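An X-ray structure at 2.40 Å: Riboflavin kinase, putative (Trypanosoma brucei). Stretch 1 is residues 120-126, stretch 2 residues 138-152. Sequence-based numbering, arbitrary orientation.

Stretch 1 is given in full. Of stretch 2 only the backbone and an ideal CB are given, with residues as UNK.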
ATOM      1  N   VAL A 120      -1.999  -4.683   4.604  1.00 24.15           N
ATOM      2  CA  VAL A 120      -1.183  -5.431   3.640  1.00 24.16           C
ATOM      3  C   VAL A 120      -1.416  -6.921   3.838  1.00 23.76           C
ATOM      4  O   VAL A 120      -1.073  -7.458   4.877  1.00 23.98           O
ATOM      5  CB  VAL A 120       0.333  -5.126   3.792  1.00 24.15           C
ATOM      6  CG1 VAL A 120       1.154  -6.080   2.956  1.00 24.22           C
ATOM      7  CG2 VAL A 120       0.641  -3.701   3.395  1.00 23.46           C
ATOM      8  N   LEU A 121      -1.987  -7.581   2.835  1.00 23.57           N
ATOM      9  CA  LEU A 121      -2.430  -8.966   2.970  1.00 23.25           C
ATOM     10  C   LEU A 121      -1.514  -9.973   2.282  1.00 23.86           C
ATOM     11  O   LEU A 121      -1.591 -11.166   2.569  1.00 24.13           O
ATOM     12  CB  LEU A 121      -3.856  -9.111   2.439  1.00 23.04           C
ATOM     13  CG  LEU A 121      -4.917  -8.368   3.265  1.00 22.50           C
ATOM     14  CD1 LEU A 121      -6.214  -8.221   2.488  1.00 21.52           C
ATOM     15  CD2 LEU A 121      -5.152  -9.072   4.590  1.00 21.78           C
ATOM     16  N   GLY A 122      -0.649  -9.520   1.376  1.00 24.38           N
ATOM     17  CA  GLY A 122       0.298 -10.442   0.755  1.00 24.45           C
ATOM     18  C   GLY A 122       1.321  -9.800  -0.157  1.00 24.77           C
ATOM     19  O   GLY A 122       1.270  -8.593  -0.436  1.00 24.95           O
ATOM     20  N   GLU A 123       2.225 -10.640  -0.655  1.00 24.27           N
ATOM     21  CA  GLU A 123       3.330 -10.205  -1.501  1.00 24.00           C
ATOM     22  C   GLU A 123       3.192 -10.704  -2.938  1.00 23.94           C
ATOM     23  O   GLU A 123       2.777 -11.838  -3.176  1.00 23.52           O
ATOM     24  CB  GLU A 123       4.649 -10.682  -0.904  1.00 24.08           C
ATOM     25  CG  GLU A 123       4.804 -12.195  -0.802  1.00 23.49           C
ATOM     26  CD  GLU A 123       5.918 -12.587   0.129  1.00 24.16           C
ATOM     27  OE1 GLU A 123       6.675 -11.688   0.544  1.00 23.95           O
ATOM     28  OE2 GLU A 123       6.036 -13.789   0.458  1.00 25.97           O
ATOM     29  N   ILE A 124       3.552  -9.844  -3.890  1.00 24.12           N
ATOM     30  CA  ILE A 124       3.448 -10.161  -5.314  1.00 24.28           C
ATOM     31  C   ILE A 124       4.782 -10.695  -5.840  1.00 24.56           C
ATOM     32  O   ILE A 124       4.843 -11.768  -6.445  1.00 25.08           O
ATOM     33  CB  ILE A 124       3.035  -8.918  -6.134  1.00 24.36           C
ATOM     34  CG1 ILE A 124       1.706  -8.351  -5.607  1.00 24.29           C
ATOM     35  CG2 ILE A 124       2.943  -9.263  -7.616  1.00 23.87           C
ATOM     36  CD1 ILE A 124       1.129  -7.208  -6.425  1.00 23.71           C
ATOM     37  N   ARG A 125       5.845  -9.940  -5.581  1.00 24.25           N
ATOM     38  CA  ARG A 125       7.172 -10.239  -6.099  1.00 23.70           C
ATOM     39  C   ARG A 125       8.174  -9.329  -5.399  1.00 24.05           C
ATOM     40  O   ARG A 125       7.780  -8.429  -4.653  1.00 23.39           O
ATOM     41  CB  ARG A 125       7.205  -9.948  -7.596  1.00 23.90           C
ATOM     42  CG  ARG A 125       6.873  -8.494  -7.905  1.00 23.14           C
ATOM     43  CD  ARG A 125       6.550  -8.250  -9.339  1.00 22.95           C
ATOM     44  NE  ARG A 125       6.246  -6.835  -9.574  1.00 23.07           N
ATOM     45  CZ  ARG A 125       7.167  -5.880  -9.726  1.00 22.80           C
ATOM     46  NH1 ARG A 125       8.458  -6.162  -9.622  1.00 23.60           N
ATOM     47  NH2 ARG A 125       6.798  -4.626  -9.958  1.00 21.47           N
ATOM     48  N   SER A 126       9.461  -9.546  -5.662  1.00 24.65           N
ATOM     49  CA  SER A 126      10.489  -8.575  -5.291  1.00 25.11           C
ATOM     50  C   SER A 126      10.433  -7.392  -6.251  1.00 25.70           C
ATOM     51  O   SER A 126       9.935  -7.510  -7.367  1.00 25.43           O
ATOM     52  CB  SER A 126      11.886  -9.192  -5.323  1.00 24.98           C
ATOM     53  OG  SER A 126      12.211  -9.633  -6.622  1.00 25.39           O
ATOM     54  N   UNK A 138       4.127  -4.312 -18.653  1.00 28.98           N
ATOM     55  CA  UNK A 138       3.544  -5.653 -18.608  1.00 28.97           C
ATOM     56  C   UNK A 138       3.586  -6.252 -17.205  1.00 28.69           C
ATOM     57  O   UNK A 138       2.759  -7.101 -16.875  1.00 29.08           O
ATOM     58  CB  UNK A 138       4.276  -6.575 -19.585  1.00 28.97           C
ATOM     59  N   UNK A 139       4.537  -5.813 -16.382  1.00 28.17           N
ATOM     60  CA  UNK A 139       4.639  -6.295 -15.008  1.00 27.85           C
ATOM     61  C   UNK A 139       3.672  -5.570 -14.068  1.00 27.65           C
ATOM     62  O   UNK A 139       3.088  -6.199 -13.196  1.00 27.60           O
ATOM     63  CB  UNK A 139       6.074  -6.130 -14.504  1.00 27.85           C
ATOM     64  N   UNK A 140       3.490  -4.266 -14.247  1.00 27.75           N
ATOM     65  CA  UNK A 140       2.499  -3.538 -13.448  1.00 28.06           C
ATOM     66  C   UNK A 140       1.079  -4.030 -13.748  1.00 28.18           C
ATOM     67  O   UNK A 140       0.282  -4.212 -12.829  1.00 28.04           O
ATOM     68  CB  UNK A 140       2.601  -2.035 -13.716  1.00 28.06           C
ATOM     69  N   UNK A 141       0.772  -4.240 -15.029  1.00 28.25           N
ATOM     70  CA  UNK A 141      -0.503  -4.846 -15.438  1.00 28.48           C
ATOM     71  C   UNK A 141      -0.714  -6.216 -14.790  1.00 28.22           C
ATOM     72  O   UNK A 141      -1.824  -6.551 -14.372  1.00 28.18           O
ATOM     73  CB  UNK A 141      -0.558  -4.981 -16.961  1.00 28.48           C
ATOM     74  N   UNK A 142       0.354  -7.005 -14.718  1.00 27.93           N
ATOM     75  CA  UNK A 142       0.302  -8.298 -14.048  1.00 28.00           C
ATOM     76  C   UNK A 142       0.120  -8.149 -12.534  1.00 27.97           C
ATOM     77  O   UNK A 142      -0.562  -8.958 -11.918  1.00 28.04           O
ATOM     78  CB  UNK A 142       1.576  -9.092 -14.346  1.00 28.00           C
ATOM     79  N   UNK A 143       0.735  -7.126 -11.943  1.00 27.83           N
ATOM     80  CA  UNK A 143       0.571  -6.847 -10.519  1.00 27.84           C
ATOM     81  C   UNK A 143      -0.855  -6.407 -10.216  1.00 27.73           C
ATOM     82  O   UNK A 143      -1.466  -6.883  -9.263  1.00 27.51           O
ATOM     83  CB  UNK A 143       1.563  -5.774 -10.065  1.00 27.84           C
ATOM     84  N   UNK A 144      -1.364  -5.483 -11.031  1.00 27.66           N
ATOM     85  CA  UNK A 144      -2.709  -4.941 -10.863  1.00 27.66           C
ATOM     86  C   UNK A 144      -3.771  -6.042 -10.937  1.00 27.68           C
ATOM     87  O   UNK A 144      -4.657  -6.107 -10.090  1.00 27.12           O
ATOM     88  CB  UNK A 144      -2.983  -3.876 -11.926  1.00 27.66           C
ATOM     89  N   UNK A 145      -3.662  -6.916 -11.934  1.00 28.13           N
ATOM     90  CA  UNK A 145      -4.650  -7.982 -12.130  1.00 28.58           C
ATOM     91  C   UNK A 145      -4.547  -9.051 -11.042  1.00 28.62           C
ATOM     92  O   UNK A 145      -5.562  -9.581 -10.590  1.00 28.88           O
ATOM     93  CB  UNK A 145      -4.469  -8.623 -13.507  1.00 28.58           C
ATOM     94  N   UNK A 146      -3.320  -9.368 -10.640  1.00 28.62           N
ATOM     95  CA  UNK A 146      -3.069 -10.333  -9.577  1.00 29.06           C
ATOM     96  C   UNK A 146      -3.703  -9.851  -8.279  1.00 29.49           C
ATOM     97  O   UNK A 146      -4.492 -10.564  -7.663  1.00 29.52           O
ATOM     98  CB  UNK A 146      -1.567 -10.557  -9.390  1.00 29.06           C
ATOM     99  N   UNK A 147      -3.357  -8.628  -7.889  1.00 29.94           N
ATOM    100  CA  UNK A 147      -3.921  -7.978  -6.710  1.00 30.18           C
ATOM    101  C   UNK A 147      -5.447  -8.003  -6.727  1.00 30.60           C
ATOM    102  O   UNK A 147      -6.074  -8.205  -5.694  1.00 30.67           O
ATOM    103  CB  UNK A 147      -3.424  -6.534  -6.617  1.00 30.18           C
ATOM    104  N   UNK A 148      -6.031  -7.805  -7.904  1.00 31.33           N
ATOM    105  CA  UNK A 148      -7.483  -7.870  -8.073  1.00 32.08           C
ATOM    106  C   UNK A 148      -8.031  -9.292  -7.973  1.00 31.99           C
ATOM    107  O   UNK A 148      -9.075  -9.503  -7.364  1.00 32.28           O
ATOM    108  CB  UNK A 148      -7.873  -7.268  -9.424  1.00 32.08           C
ATOM    109  N   UNK A 149      -7.336 -10.259  -8.567  1.00 31.94           N
ATOM    110  CA  UNK A 149      -7.762 -11.662  -8.506  1.00 31.67           C
ATOM    111  C   UNK A 149      -7.680 -12.218  -7.085  1.00 31.20           C
ATOM    112  O   UNK A 149      -8.547 -12.989  -6.664  1.00 31.18           O
ATOM    113  CB  UNK A 149      -6.906 -12.514  -9.445  1.00 31.67           C
ATOM    114  N   UNK A 150      -6.644 -11.816  -6.351  1.00 30.70           N
ATOM    115  CA  UNK A 150      -6.450 -12.265  -4.971  1.00 30.39           C
ATOM    116  C   UNK A 150      -7.509 -11.687  -4.035  1.00 30.81           C
ATOM    117  O   UNK A 150      -8.037 -12.393  -3.181  1.00 30.76           O
ATOM    118  CB  UNK A 150      -5.054 -11.874  -4.480  1.00 30.39           C
ATOM    119  N   UNK A 151      -7.820 -10.405  -4.207  1.00 31.49           N
ATOM    120  CA  UNK A 151      -8.759  -9.711  -3.321  1.00 31.74           C
ATOM    121  C   UNK A 151     -10.221 -10.101  -3.562  1.00 32.18           C
ATOM    122  O   UNK A 151     -11.085  -9.786  -2.740  1.00 32.10           O
ATOM    123  CB  UNK A 151      -8.604  -8.199  -3.494  1.00 31.74           C
ATOM    124  N   UNK A 152     -10.499 -10.781  -4.676  1.00 32.60           N
ATOM    125  CA  UNK A 152     -11.836 -11.332  -4.918  1.00 33.02           C
ATOM    126  C   UNK A 152     -12.092 -12.585  -4.075  1.00 33.00           C
ATOM    127  O   UNK A 152     -13.242 -12.992  -3.897  1.00 33.01           O
ATOM    128  CB  UNK A 152     -12.009 -11.660  -6.402  1.00 33.02           C
TER

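The helix of stretch 2 runs nearly antiparallel to strand 120-126, at 164°, with 9.7 Å between axes at closest approach. That spacing leaves room for one layer of side chains, to which the strand contributes L121, I124 and R125.

Position 138 has nothing of the strand within reach, so most polar residues would serve. It is D138, whose OD1 is used by position 141.

Position 139 points toward the strand, its ideal CB 4.8 Å from R125 NH2. A small or branched residue could lie against the flat guanidinium. It is T139, and its CG2 sits over one face of that group, 3.5 Å from R125 NE.

At 140 CA-to-CB points away, and many residues would fit, although an aliphatic side chain could bring its end back. I140 does so, bringing CD1 to 4.0 Å from R125 NH2.

Positions 141 and 142 make no contact, and polar residues suit both. K141 NZ forms a salt bridge with D138 OD1 at 3.0 Å; S142 OG donates to D138 O at 2.8 Å, one turn back.

Position 143 meets a charge directly. Its CB points toward the strand, 4.8 Å from R125 NE and 3.9 Å from I124 CD1. The NE and NH2 donors of R125, this close, favour a short acceptor: aspartate for its charge, asparagine as a neutral alternative. D143, with chi1 m, brings its carboxylate to the guanidinium edge. R125 NE donates to OD1 and OD2 of D143, both at 3.0 Å, and R125 NH2 to D143 OD2 at 3.1 Å, a salt bridge held by both oxygens.

Position 144 points away and 145 is out of reach; the strand dictates neither. They are V144 and Q145.

Position 146 points toward the strand, its ideal CB 5.0 Å from I124 CG2. Leucine, methionine or an aromatic would suit this apolar neighbour. F146, chi1 t, presents its ring edge: F146 CD2 lies 3.8 Å from I124 CG1, and F146 CE2 4.2 Å from E123 O.

Position 147 points sideways, with I124 CD1 4.6 Å from its ideal CB, so a small residue such as alanine, serine, threonine or valine is reasonable. T147 OG1 packs 3.2 Å from I124 CD1 while donating to D143 O at 2.9 Å, which satisfies the hydroxyl within the helix.

Positions 148, 149 and 150 lie out of reach and are left free by the strand: R148, D149 and M150.

At 151 the CB points sideways, but L121 offers an apolar end that a longer aliphatic could meet. L151 extends to it, L151 CD2 to L121 CD1 at 4.0 Å.

Position 152 touches nothing here; it is Q152.

Stretch 2 138-152: DTIKSDVQFTRDMLQ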
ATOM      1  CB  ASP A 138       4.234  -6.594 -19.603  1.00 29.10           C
ATOM      2  CG  ASP A 138       3.839  -6.311 -21.050  1.00 30.47           C
ATOM      3  OD1 ASP A 138       2.769  -5.701 -21.285  1.00 32.00           O
ATOM      4  OD2 ASP A 138       4.601  -6.706 -21.960  1.00 31.66           O
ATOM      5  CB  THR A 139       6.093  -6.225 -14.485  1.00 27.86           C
ATOM      6  OG1 THR A 139       6.911  -7.080 -15.288  1.00 27.55           O
ATOM      7  CG2 THR A 139       6.185  -6.683 -13.028  1.00 25.86           C
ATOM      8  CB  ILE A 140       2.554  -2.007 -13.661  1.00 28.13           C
ATOM      9  CG1 ILE A 140       3.955  -1.448 -13.384  1.00 28.70           C
ATOM     10  CG2 ILE A 140       1.545  -1.324 -12.763  1.00 28.00           C
ATOM     11  CD1 ILE A 140       4.696  -2.123 -12.244  1.00 29.30           C
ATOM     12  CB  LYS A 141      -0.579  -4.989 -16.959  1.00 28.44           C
ATOM     13  CG  LYS A 141      -1.164  -3.783 -17.682  1.00 29.40           C
ATOM     14  CD  LYS A 141      -0.669  -3.687 -19.140  1.00 29.84           C
ATOM     15  CE  LYS A 141      -1.043  -4.904 -20.000  1.00 30.76           C
ATOM     16  NZ  LYS A 141      -0.148  -5.053 -21.194  1.00 30.52           N
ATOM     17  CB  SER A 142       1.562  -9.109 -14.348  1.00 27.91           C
ATOM     18  OG  SER A 142       1.659  -9.384 -15.733  1.00 27.97           O
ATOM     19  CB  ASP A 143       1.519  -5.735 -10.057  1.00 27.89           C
ATOM     20  CG  ASP A 143       2.981  -6.109 -10.171  1.00 28.24           C
ATOM     21  OD1 ASP A 143       3.327  -7.315 -10.196  1.00 27.81           O
ATOM     22  OD2 ASP A 143       3.794  -5.165 -10.225  1.00 28.79           O
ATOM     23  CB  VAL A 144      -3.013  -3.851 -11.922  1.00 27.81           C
ATOM     24  CG1 VAL A 144      -4.464  -3.389 -11.836  1.00 28.15           C
ATOM     25  CG2 VAL A 144      -2.074  -2.667 -11.752  1.00 28.08           C
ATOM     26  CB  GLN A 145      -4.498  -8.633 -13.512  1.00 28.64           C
ATOM     27  CG  GLN A 145      -5.829  -8.951 -14.195  1.00 29.82           C
ATOM     28  CD  GLN A 145      -6.427  -7.739 -14.924  1.00 31.57           C
ATOM     29  OE1 GLN A 145      -6.796  -6.737 -14.301  1.00 32.22           O
ATOM     30  NE2 GLN A 145      -6.517  -7.832 -16.251  1.00 31.55           N
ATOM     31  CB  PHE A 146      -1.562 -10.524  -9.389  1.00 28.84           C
ATOM     32  CG  PHE A 146      -1.199 -11.475  -8.285  1.00 29.59           C
ATOM     33  CD1 PHE A 146      -1.476 -12.833  -8.400  1.00 29.73           C
ATOM     34  CD2 PHE A 146      -0.562 -11.021  -7.136  1.00 29.50           C
ATOM     35  CE1 PHE A 146      -1.133 -13.719  -7.383  1.00 28.75           C
ATOM     36  CE2 PHE A 146      -0.216 -11.904  -6.117  1.00 28.49           C
ATOM     37  CZ  PHE A 146      -0.504 -13.253  -6.244  1.00 28.40           C
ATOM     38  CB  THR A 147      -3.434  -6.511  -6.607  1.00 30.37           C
ATOM     39  OG1 THR A 147      -2.012  -6.488  -6.421  1.00 28.88           O
ATOM     40  CG2 THR A 147      -4.115  -5.783  -5.445  1.00 30.80           C
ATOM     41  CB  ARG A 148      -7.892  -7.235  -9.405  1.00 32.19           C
ATOM     42  CG  ARG A 148      -7.765  -5.735  -9.368  1.00 33.14           C
ATOM     43  CD  ARG A 148      -8.394  -5.040 -10.554  1.00 33.60           C
ATOM     44  NE  ARG A 148      -8.678  -3.650 -10.207  1.00 35.38           N
ATOM     45  CZ  ARG A 148      -8.950  -2.680 -11.074  1.00 36.83           C
ATOM     46  NH1 ARG A 148      -8.986  -2.916 -12.383  1.00 38.24           N
ATOM     47  NH2 ARG A 148      -9.187  -1.454 -10.619  1.00 37.28           N
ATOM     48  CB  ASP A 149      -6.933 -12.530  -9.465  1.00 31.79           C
ATOM     49  CG  ASP A 149      -7.261 -12.267 -10.936  1.00 32.66           C
ATOM     50  OD1 ASP A 149      -8.245 -11.548 -11.226  1.00 34.07           O
ATOM     51  OD2 ASP A 149      -6.534 -12.785 -11.809  1.00 33.15           O
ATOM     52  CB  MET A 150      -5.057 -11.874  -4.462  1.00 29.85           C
ATOM     53  CG  MET A 150      -3.893 -12.588  -5.151  1.00 28.26           C
ATOM     54  SD  MET A 150      -3.958 -14.386  -5.086  1.00 23.53           S
ATOM     55  CE  MET A 150      -4.124 -14.638  -3.326  1.00 26.69           C
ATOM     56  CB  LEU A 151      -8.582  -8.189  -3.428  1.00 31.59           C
ATOM     57  CG  LEU A 151      -7.265  -7.623  -2.869  1.00 31.47           C
ATOM     58  CD1 LEU A 151      -7.121  -6.158  -3.243  1.00 31.13           C
ATOM     59  CD2 LEU A 151      -7.160  -7.794  -1.359  1.00 30.60           C
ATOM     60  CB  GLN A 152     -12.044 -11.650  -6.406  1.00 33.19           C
ATOM     61  CG  GLN A 152     -12.098 -10.423  -7.319  1.00 34.39           C
ATOM     62  CD  GLN A 152     -13.427  -9.686  -7.263  1.00 36.09           C
ATOM     63  OE1 GLN A 152     -13.955  -9.415  -6.184  1.00 37.43           O
ATOM     64  NE2 GLN A 152     -13.968  -9.343  -8.433  1.00 36.55           N
TER
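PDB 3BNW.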